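Sulfite reductase [ferredoxin] (Mycobacterium tuberculosis, PDB 1ZJ8) catalyses the ferredoxin-dependent reduction of sulfite to sulfide, using one siroheme and one [4Fe-4S] cluster in each monomer. Local coordinates at residues W77-Q82 with F105-R110; E130-T135 with H147-E152. All blocks are in the same frame, centred on the assembly; numbering follows the deposited sequence.

Contact 1: W77-Q82 with F105-R110; sequences WGLYTQ and FMMRVR. With SRM (siroheme), chain E.
Leu79, Tyr80 and Thr81 pair with Met107, Met106 and Phe105 as two antiparallel strands at one border of a five-stranded antiparallel sheet. Tyr80 and Met106 form the hydrogen-bonded pair: Tyr80 N donates to Met106 O at 3.1 Å, and Met106 N donates to Tyr80 O. Arg108 N continues the pairing to Gly78 O. The side chains give the sheet two different faces. On one, Leu79 and Met107 lie side by side. The branch CD2 of Leu79 is the bump here. It sits between Phe105 CB, at 3.9 Å, and Met107 CG, at 4.0 Å. Helix 154-162 covers this face. On the other, Tyr80 and Met106 point together toward the siroheme. Met106 bends at chi2 (-81°) and again at chi3, and its CE comes alongside Tyr80 CB at 3.8 Å. The siroheme methyl CMA sits over one face of the Tyr80 ring, 3.5 Å above the plane and over its centre. The ring is also tied to Cys172 through CE2, the covalent Cys-Tyr bond of the active site. Arg108 reaches the cofactor further along the strand. Its NE bonds to Gln145 OE1 and its NH1 to Ala171 O, which should fix how the guanidinium is turned. A siroheme propionate lies over one face of that group, offset toward the rim, with O2B 3.0 Å from Arg108 NH1.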
loop_
_atom_site.group_PDB
_atom_site.type_symbol
_atom_site.label_atom_id
_atom_site.label_comp_id
_atom_site.label_asym_id
_atom_site.label_seq_id
_atom_site.Cartn_x
_atom_site.Cartn_y
_atom_site.Cartn_z
ATOM N N TRP A 77 15.215 -5.605 6.022
ATOM C CA TRP A 77 15.828 -4.502 5.293
ATOM C C TRP A 77 15.183 -4.258 3.935
ATOM O O TRP A 77 15.766 -3.600 3.078
ATOM C CB TRP A 77 17.329 -4.730 5.143
ATOM C CG TRP A 77 18.008 -4.670 6.449
ATOM C CD1 TRP A 77 18.339 -5.720 7.230
ATOM C CD2 TRP A 77 18.403 -3.489 7.164
ATOM N NE1 TRP A 77 18.929 -5.283 8.386
ATOM C CE2 TRP A 77 18.983 -3.914 8.376
ATOM C CE3 TRP A 77 18.330 -2.117 6.895
ATOM C CZ2 TRP A 77 19.496 -3.017 9.328
ATOM C CZ3 TRP A 77 18.835 -1.225 7.849
ATOM C CH2 TRP A 77 19.412 -1.690 9.053
ATOM N N GLY A 78 13.967 -4.753 3.743
ATOM C CA GLY A 78 13.241 -4.503 2.501
ATOM C C GLY A 78 13.805 -5.207 1.271
ATOM O O GLY A 78 13.588 -4.743 0.138
ATOM N N LEU A 79 14.517 -6.323 1.491
ATOM C CA LEU A 79 15.035 -7.156 0.404
ATOM C C LEU A 79 14.209 -8.402 0.346
ATOM O O LEU A 79 14.211 -9.219 1.255
ATOM C CB LEU A 79 16.495 -7.501 0.600
ATOM C CG LEU A 79 17.398 -6.300 0.319
ATOM C CD1 LEU A 79 18.713 -6.432 1.074
ATOM C CD2 LEU A 79 17.643 -6.105 -1.179
ATOM N N TYR A 80 13.446 -8.490 -0.725
ATOM C CA TYR A 80 12.561 -9.597 -0.993
ATOM C C TYR A 80 13.120 -10.210 -2.310
ATOM O O TYR A 80 13.520 -9.501 -3.239
ATOM C CB TYR A 80 11.117 -9.047 -1.119
ATOM C CG TYR A 80 10.112 -9.216 0.051
ATOM C CD1 TYR A 80 9.422 -10.425 0.185
ATOM C CD2 TYR A 80 9.749 -8.137 0.946
ATOM C CE1 TYR A 80 8.463 -10.621 1.178
ATOM C CE2 TYR A 80 8.753 -8.344 1.943
ATOM C CZ TYR A 80 8.137 -9.591 2.046
ATOM O OH TYR A 80 7.186 -9.820 3.006
ATOM N N THR A 81 13.206 -11.531 -2.348
ATOM C CA THR A 81 13.694 -12.270 -3.516
ATOM C C THR A 81 12.707 -12.097 -4.702
ATOM O O THR A 81 11.492 -12.109 -4.483
ATOM C CB THR A 81 13.838 -13.758 -3.111
ATOM O OG1 THR A 81 14.984 -14.334 -3.751
ATOM C CG2 THR A 81 12.556 -14.554 -3.394
ATOM N N GLN A 82 13.182 -11.934 -5.940
ATOM C CA GLN A 82 12.239 -11.774 -7.067
ATOM C C GLN A 82 12.025 -13.068 -7.892
ATOM O O GLN A 82 12.845 -13.988 -7.848
ATOM C CB GLN A 82 12.609 -10.558 -7.948
ATOM C CG GLN A 82 13.778 -10.711 -8.939
ATOM C CD GLN A 82 13.807 -9.601 -10.026
ATOM O OE1 GLN A 82 13.935 -8.406 -9.728
ATOM N NE2 GLN A 82 13.710 -10.016 -11.293
ATOM N N PHE A 105 16.865 -9.278 -6.581
ATOM C CA PHE A 105 16.020 -8.802 -5.477
ATOM C C PHE A 105 15.103 -7.654 -5.868
ATOM O O PHE A 105 15.480 -6.761 -6.626
ATOM C CB PHE A 105 16.897 -8.323 -4.311
ATOM C CG PHE A 105 17.685 -9.421 -3.663
ATOM C CD1 PHE A 105 18.996 -9.694 -4.073
ATOM C CD2 PHE A 105 17.114 -10.203 -2.658
ATOM C CE1 PHE A 105 19.729 -10.721 -3.490
ATOM C CE2 PHE A 105 17.837 -11.230 -2.063
ATOM C CZ PHE A 105 19.150 -11.493 -2.479
ATOM N N MET A 106 13.895 -7.682 -5.333
ATOM C CA MET A 106 13.103 -6.481 -5.211
ATOM C C MET A 106 13.670 -5.745 -3.987
ATOM O O MET A 106 13.899 -6.361 -2.936
ATOM C CB MET A 106 11.631 -6.828 -4.970
ATOM C CG MET A 106 10.686 -5.610 -4.862
ATOM S SD MET A 106 10.665 -4.767 -3.231
ATOM C CE MET A 106 9.497 -5.813 -2.341
ATOM N N MET A 107 13.909 -4.441 -4.114
ATOM C CA MET A 107 14.300 -3.634 -2.961
ATOM C C MET A 107 13.317 -2.474 -2.747
ATOM O O MET A 107 12.990 -1.749 -3.687
ATOM C CB MET A 107 15.720 -3.121 -3.111
ATOM C CG MET A 107 16.235 -2.458 -1.836
ATOM S SD MET A 107 17.975 -1.929 -1.942
ATOM C CE MET A 107 17.848 -0.517 -3.014
ATOM N N ARG A 108 12.868 -2.314 -1.503
ATOM C CA ARG A 108 11.763 -1.421 -1.147
ATOM C C ARG A 108 12.278 -0.281 -0.287
ATOM O O ARG A 108 12.804 -0.507 0.803
ATOM C CB ARG A 108 10.696 -2.210 -0.361
ATOM C CG ARG A 108 9.452 -1.409 0.077
ATOM C CD ARG A 108 8.442 -2.275 0.857
ATOM N NE ARG A 108 7.794 -3.277 0.008
ATOM C CZ ARG A 108 6.869 -4.145 0.423
ATOM N NH1 ARG A 108 6.446 -4.171 1.681
ATOM N NH2 ARG A 108 6.341 -5.002 -0.426
ATOM N N VAL A 109 12.112 0.943 -0.769
ATOM C CA VAL A 109 12.565 2.099 -0.027
ATOM C C VAL A 109 11.446 2.606 0.864
ATOM O O VAL A 109 10.335 2.844 0.393
ATOM C CB VAL A 109 13.024 3.232 -0.953
ATOM C CG1 VAL A 109 13.614 4.373 -0.138
ATOM C CG2 VAL A 109 14.054 2.709 -1.970
ATOM N N ARG A 110 11.757 2.769 2.151
ATOM C CA ARG A 110 10.800 3.235 3.150
ATOM C C ARG A 110 10.605 4.755 3.077
ATOM O O ARG A 110 11.573 5.512 3.255
ATOM C CB ARG A 110 11.326 2.855 4.525
ATOM C CG ARG A 110 10.328 2.991 5.621
ATOM C CD ARG A 110 10.973 3.052 6.990
ATOM N NE ARG A 110 9.914 3.206 7.974
ATOM C CZ ARG A 110 9.251 2.200 8.528
ATOM N NH1 ARG A 110 9.579 0.939 8.274
ATOM N NH2 ARG A 110 8.268 2.450 9.380
HETATM FE FE SRM E . 1.912 -6.606 -0.209
HETATM C CHA SRM E . 3.279 -9.731 -0.026
HETATM C CHB SRM E . 3.365 -6.161 -3.194
HETATM C CHC SRM E . 0.644 -3.612 -0.356
HETATM C CHD SRM E . -0.967 -7.772 1.303
HETATM N NA SRM E . 3.242 -7.643 -1.283
HETATM C C1A SRM E . 3.790 -8.845 -0.998
HETATM C C2A SRM E . 5.003 -9.165 -1.816
HETATM C CMA SRM E . 6.237 -8.833 -1.034
HETATM C CDA SRM E . 4.982 -10.565 -2.364
HETATM C CEA SRM E . 5.836 -11.620 -1.735
HETATM O O3A SRM E . 5.629 -11.927 -0.557
HETATM O O4A SRM E . 6.741 -12.176 -2.376
HETATM C C3A SRM E . 4.814 -8.221 -2.954
HETATM C CAA SRM E . 6.072 -7.597 -3.458
HETATM C CBA SRM E . 6.525 -8.549 -4.533
HETATM C CCA SRM E . 7.247 -7.822 -5.620
HETATM O O1A SRM E . 6.813 -6.712 -5.996
HETATM O O2A SRM E . 8.281 -8.343 -6.102
HETATM C C4A SRM E . 3.772 -7.279 -2.456
HETATM N NB SRM E . 2.124 -5.114 -1.473
HETATM C C1B SRM E . 2.776 -5.030 -2.634
HETATM C C2B SRM E . 2.828 -3.655 -3.238
HETATM C CMB SRM E . 4.144 -3.305 -3.874
HETATM C CDB SRM E . 1.771 -3.593 -4.289
HETATM C CEB SRM E . 1.618 -2.329 -5.058
HETATM O O3B SRM E . 1.886 -2.249 -6.277
HETATM O O4B SRM E . 1.218 -1.347 -4.434
HETATM C C3B SRM E . 2.448 -2.839 -2.021
HETATM C CAB SRM E . 3.663 -2.495 -1.200
HETATM C CBB SRM E . 3.452 -1.260 -0.378
HETATM C CCB SRM E . 4.585 -1.082 0.591
HETATM O O1B SRM E . 5.471 -0.258 0.380
HETATM O O2B SRM E . 4.639 -1.731 1.631
HETATM C C4B SRM E . 1.701 -3.877 -1.229
HETATM N NC SRM E . 0.174 -5.888 0.239
HETATM C C1C SRM E . -0.123 -4.573 0.284
HETATM C C2C SRM E . -1.428 -4.311 0.679
HETATM C CDC SRM E . -2.209 -3.042 0.607
HETATM C CEC SRM E . -2.148 -2.037 1.690
HETATM O O3C SRM E . -1.299 -2.151 2.603
HETATM O O4C SRM E . -2.985 -1.125 1.624
HETATM C C3C SRM E . -1.871 -5.531 1.095
HETATM C CAC SRM E . -3.263 -5.653 1.623
HETATM C CBC SRM E . -3.629 -5.048 2.962
HETATM C CCC SRM E . -3.157 -5.979 4.065
HETATM O O1C SRM E . -1.927 -6.109 4.311
HETATM O O2C SRM E . -4.045 -6.618 4.686
HETATM C C4C SRM E . -0.875 -6.449 0.886
HETATM N ND SRM E . 1.425 -8.295 0.794
HETATM C C1D SRM E . 0.163 -8.593 1.139
HETATM C C2D SRM E . 0.060 -9.984 1.336
HETATM C CAD SRM E . -0.943 -10.605 2.292
HETATM C CBD SRM E . -0.523 -10.857 3.706
HETATM C CCD SRM E . -1.466 -11.346 4.768
HETATM O O1D SRM E . -1.699 -10.565 5.719
HETATM O O2D SRM E . -1.999 -12.486 4.699
HETATM C C3D SRM E . 1.318 -10.508 1.093
HETATM C CDD SRM E . 1.813 -11.838 1.594
HETATM C CED SRM E . 2.246 -12.070 3.025
HETATM O O3D SRM E . 2.441 -11.131 3.797
HETATM O O4D SRM E . 2.417 -13.216 3.465
HETATM C C4D SRM E . 2.153 -9.453 0.761
#

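Contact 2: E130-T135 with H147-E152. With SRM (siroheme), chain E.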
loop_
_atom_site.group_PDB
_atom_site.type_symbol
_atom_site.label_atom_id
_atom_site.label_comp_id
_atom_site.label_asym_id
_atom_site.label_seq_id
_atom_site.Cartn_x
_atom_site.Cartn_y
_atom_site.Cartn_z
ATOM N N GLU A 130 20.866 3.091 -12.630
ATOM C CA GLU A 130 22.188 2.474 -12.544
ATOM C C GLU A 130 22.196 1.080 -11.957
ATOM O O GLU A 130 22.977 0.260 -12.386
ATOM C CB GLU A 130 23.106 3.353 -11.695
ATOM C CG GLU A 130 24.589 3.204 -12.006
ATOM C CD GLU A 130 25.479 3.666 -10.843
ATOM O OE1 GLU A 130 25.664 4.914 -10.688
ATOM O OE2 GLU A 130 25.984 2.771 -10.098
ATOM N N PHE A 131 21.358 0.811 -10.965
ATOM C CA PHE A 131 21.373 -0.493 -10.291
ATOM C C PHE A 131 20.141 -1.356 -10.469
ATOM O O PHE A 131 20.178 -2.511 -10.056
ATOM C CB PHE A 131 21.537 -0.320 -8.783
ATOM C CG PHE A 131 22.829 0.303 -8.370
ATOM C CD1 PHE A 131 22.837 1.311 -7.419
ATOM C CD2 PHE A 131 24.039 -0.134 -8.915
ATOM C CE1 PHE A 131 24.013 1.882 -7.031
ATOM C CE2 PHE A 131 25.227 0.421 -8.526
ATOM C CZ PHE A 131 25.220 1.435 -7.585
ATOM N N ALA A 132 19.050 -0.819 -11.023
ATOM C CA ALA A 132 17.781 -1.569 -11.080
ATOM C C ALA A 132 17.251 -1.755 -12.498
ATOM O O ALA A 132 16.104 -2.155 -12.681
ATOM C CB ALA A 132 16.711 -0.901 -10.181
ATOM N N ARG A 133 18.097 -1.505 -13.493
ATOM C CA ARG A 133 17.710 -1.559 -14.904
ATOM C C ARG A 133 16.589 -0.569 -15.215
ATOM O O ARG A 133 15.790 -0.785 -16.131
ATOM C CB ARG A 133 17.341 -2.988 -15.323
ATOM C CG ARG A 133 18.430 -4.050 -14.994
ATOM C CD ARG A 133 18.179 -5.377 -15.730
ATOM N NE ARG A 133 18.809 -6.536 -15.089
ATOM C CZ ARG A 133 19.094 -7.696 -15.701
ATOM N NH1 ARG A 133 18.833 -7.889 -16.998
ATOM N NH2 ARG A 133 19.654 -8.689 -15.013
ATOM N N ASP A 134 16.583 0.536 -14.458
ATOM C CA ASP A 134 15.636 1.657 -14.611
ATOM C C ASP A 134 14.207 1.311 -14.148
ATOM O O ASP A 134 13.268 2.057 -14.418
ATOM C CB ASP A 134 15.646 2.216 -16.040
ATOM C CG ASP A 134 15.546 3.746 -16.079
ATOM O OD1 ASP A 134 16.232 4.423 -15.263
ATOM O OD2 ASP A 134 14.797 4.284 -16.940
ATOM N N THR A 135 14.047 0.196 -13.440
ATOM C CA THR A 135 12.780 -0.120 -12.813
ATOM C C THR A 135 12.563 0.798 -11.603
ATOM O O THR A 135 13.469 1.007 -10.790
ATOM C CB THR A 135 12.716 -1.613 -12.345
ATOM O OG1 THR A 135 13.752 -1.880 -11.380
ATOM C CG2 THR A 135 12.858 -2.551 -13.536
ATOM N N HIS A 147 13.633 -3.313 -8.865
ATOM C CA HIS A 147 13.796 -4.751 -9.169
ATOM C C HIS A 147 15.120 -5.000 -9.903
ATOM O O HIS A 147 15.857 -4.050 -10.195
ATOM C CB HIS A 147 12.620 -5.269 -9.988
ATOM C CG HIS A 147 11.394 -5.540 -9.183
ATOM N ND1 HIS A 147 10.277 -4.738 -9.236
ATOM C CD2 HIS A 147 11.097 -6.538 -8.322
ATOM C CE1 HIS A 147 9.342 -5.230 -8.442
ATOM N NE2 HIS A 147 9.816 -6.321 -7.870
ATOM N N TRP A 148 15.434 -6.265 -10.188
ATOM C CA TRP A 148 16.711 -6.602 -10.822
ATOM C C TRP A 148 17.914 -6.155 -9.970
ATOM O O TRP A 148 18.961 -5.784 -10.516
ATOM C CB TRP A 148 16.833 -5.969 -12.239
ATOM C CG TRP A 148 15.775 -6.434 -13.200
ATOM C CD1 TRP A 148 14.671 -5.739 -13.629
ATOM C CD2 TRP A 148 15.711 -7.714 -13.826
ATOM N NE1 TRP A 148 13.922 -6.519 -14.488
ATOM C CE2 TRP A 148 14.543 -7.733 -14.628
ATOM C CE3 TRP A 148 16.528 -8.851 -13.790
ATOM C CZ2 TRP A 148 14.180 -8.845 -15.386
ATOM C CZ3 TRP A 148 16.167 -9.950 -14.536
ATOM C CH2 TRP A 148 15.003 -9.943 -15.325
ATOM N N ILE A 149 17.778 -6.185 -8.647
ATOM C CA ILE A 149 18.880 -5.756 -7.799
ATOM C C ILE A 149 19.728 -6.959 -7.376
ATOM O O ILE A 149 19.201 -8.041 -7.088
ATOM C CB ILE A 149 18.385 -4.873 -6.622
ATOM C CG1 ILE A 149 18.591 -3.405 -7.006
ATOM C CG2 ILE A 149 19.123 -5.172 -5.309
ATOM C CD1 ILE A 149 18.032 -2.447 -6.047
ATOM N N GLU A 150 21.048 -6.753 -7.380
ATOM C CA GLU A 150 22.010 -7.791 -7.026
ATOM C C GLU A 150 22.678 -7.391 -5.700
ATOM O O GLU A 150 23.150 -6.233 -5.551
ATOM C CB GLU A 150 23.070 -7.981 -8.124
ATOM C CG GLU A 150 22.625 -7.737 -9.561
ATOM C CD GLU A 150 23.658 -8.245 -10.593
ATOM O OE1 GLU A 150 23.964 -9.462 -10.592
ATOM O OE2 GLU A 150 24.162 -7.437 -11.420
ATOM N N VAL A 151 22.728 -8.347 -4.758
ATOM C CA VAL A 151 23.324 -8.128 -3.428
ATOM C C VAL A 151 24.656 -7.338 -3.506
ATOM O O VAL A 151 24.881 -6.387 -2.737
ATOM C CB VAL A 151 23.506 -9.490 -2.625
ATOM C CG1 VAL A 151 24.603 -10.368 -3.215
ATOM C CG2 VAL A 151 23.801 -9.229 -1.131
ATOM N N GLU A 152 25.501 -7.696 -4.470
ATOM C CA GLU A 152 26.746 -6.976 -4.717
ATOM C C GLU A 152 26.584 -5.486 -4.431
ATOM O O GLU A 152 27.467 -4.891 -3.836
ATOM C CB GLU A 152 27.230 -7.158 -6.169
ATOM C CG GLU A 152 27.640 -8.588 -6.562
ATOM C CD GLU A 152 26.439 -9.506 -6.860
ATOM O OE1 GLU A 152 25.772 -9.311 -7.897
ATOM O OE2 GLU A 152 26.169 -10.436 -6.063
HETATM FE FE SRM E . 1.912 -6.606 -0.209
HETATM C CHA SRM E . 3.279 -9.731 -0.026
HETATM C CHB SRM E . 3.365 -6.161 -3.194
HETATM C CHC SRM E . 0.644 -3.612 -0.356
HETATM C CHD SRM E . -0.967 -7.772 1.303
HETATM N NA SRM E . 3.242 -7.643 -1.283
HETATM C C1A SRM E . 3.790 -8.845 -0.998
HETATM C C2A SRM E . 5.003 -9.165 -1.816
HETATM C CMA SRM E . 6.237 -8.833 -1.034
HETATM C CDA SRM E . 4.982 -10.565 -2.364
HETATM C CEA SRM E . 5.836 -11.620 -1.735
HETATM O O3A SRM E . 5.629 -11.927 -0.557
HETATM O O4A SRM E . 6.741 -12.176 -2.376
HETATM C C3A SRM E . 4.814 -8.221 -2.954
HETATM C CAA SRM E . 6.072 -7.597 -3.458
HETATM C CBA SRM E . 6.525 -8.549 -4.533
HETATM C CCA SRM E . 7.247 -7.822 -5.620
HETATM O O1A SRM E . 6.813 -6.712 -5.996
HETATM O O2A SRM E . 8.281 -8.343 -6.102
HETATM C C4A SRM E . 3.772 -7.279 -2.456
HETATM N NB SRM E . 2.124 -5.114 -1.473
HETATM C C1B SRM E . 2.776 -5.030 -2.634
HETATM C C2B SRM E . 2.828 -3.655 -3.238
HETATM C CMB SRM E . 4.144 -3.305 -3.874
HETATM C CDB SRM E . 1.771 -3.593 -4.289
HETATM C CEB SRM E . 1.618 -2.329 -5.058
HETATM O O3B SRM E . 1.886 -2.249 -6.277
HETATM O O4B SRM E . 1.218 -1.347 -4.434
HETATM C C3B SRM E . 2.448 -2.839 -2.021
HETATM C CAB SRM E . 3.663 -2.495 -1.200
HETATM C CBB SRM E . 3.452 -1.260 -0.378
HETATM C CCB SRM E . 4.585 -1.082 0.591
HETATM O O1B SRM E . 5.471 -0.258 0.380
HETATM O O2B SRM E . 4.639 -1.731 1.631
HETATM C C4B SRM E . 1.701 -3.877 -1.229
HETATM N NC SRM E . 0.174 -5.888 0.239
HETATM C C1C SRM E . -0.123 -4.573 0.284
HETATM C C2C SRM E . -1.428 -4.311 0.679
HETATM C CDC SRM E . -2.209 -3.042 0.607
HETATM C CEC SRM E . -2.148 -2.037 1.690
HETATM O O3C SRM E . -1.299 -2.151 2.603
HETATM O O4C SRM E . -2.985 -1.125 1.624
HETATM C C3C SRM E . -1.871 -5.531 1.095
HETATM C CAC SRM E . -3.263 -5.653 1.623
HETATM C CBC SRM E . -3.629 -5.048 2.962
HETATM C CCC SRM E . -3.157 -5.979 4.065
HETATM O O1C SRM E . -1.927 -6.109 4.311
HETATM O O2C SRM E . -4.045 -6.618 4.686
HETATM C C4C SRM E . -0.875 -6.449 0.886
HETATM N ND SRM E . 1.425 -8.295 0.794
HETATM C C1D SRM E . 0.163 -8.593 1.139
HETATM C C2D SRM E . 0.060 -9.984 1.336
HETATM C CAD SRM E . -0.943 -10.605 2.292
HETATM C CBD SRM E . -0.523 -10.857 3.706
HETATM C CCD SRM E . -1.466 -11.346 4.768
HETATM O O1D SRM E . -1.699 -10.565 5.719
HETATM O O2D SRM E . -1.999 -12.486 4.699
HETATM C C3D SRM E . 1.318 -10.508 1.093
HETATM C CDD SRM E . 1.813 -11.838 1.594
HETATM C CED SRM E . 2.246 -12.070 3.025
HETATM O O3D SRM E . 2.441 -11.131 3.797
HETATM O O4D SRM E . 2.417 -13.216 3.465
HETATM C C4D SRM E . 2.153 -9.453 0.761
#
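Thr135 OG1 joins the two segments: it accepts a hydrogen bond from His147 N at 2.9 Å and gives one to Ala132 O at 2.7 Å. The chi1 of 61° sets OG1 between the backbone N and the carbonyl carbon of its own residue. Thr135 N also donates to Ala132 O, and both donors arrive from the same face of that carbonyl. This closes a type I' turn from Ala132 to Thr135, just after helix 118-131. Trp148 packs against the turn. Arg133 crosses its indole obliquely, with CD over the five-membered ring, 4.0 Å from the centroid, in a CH-pi contact. The guanidinium continues toward the six-membered ring, its plane 39° from that of the indole, and Arg133 NH2 lies 3.4 Å from Trp148 CE3. The methyl CG2 of Thr135 meets the indole in its plane, at the edge, 3.7 Å from Trp148 CD1. Deeper in, Ile149 CG1 rests on Phe131 O. The His147 side chain leads away from the turn, and its ring stacks with Phe433. His147 NE2 donates an almost straight bond (170°) to the siroheme propionate oxygen O2A at 3.1 Å. The arrangement is a helix-turn-strand connection in a ferredoxin-like half domain, joined to a strand that lines the siroheme pocket.

In the fold
Contact 1 and contact 2 both reach the same sheet, where strands 104-109 and 144-149 are neighbours; their centres are 11 Å apart. Two polar links run between them. Phe105 N lies 2.7 Å from Ile149 O, a probable backbone hydrogen bond. Gln82 OE1 lies 2.7 Å from Trp148 N, also a probable bond, so the Gln82 side chain of the edge strand reaches past the intervening strand to the corner at Trp148. Both contacts supply residues to the siroheme pocket. Met106 packs near the same propionate that His147 binds, while Tyr80 and Arg108 meet other parts of the cofactor. The side chains of Arg108 and His147 are each about 8 Å from the [4Fe-4S] cluster.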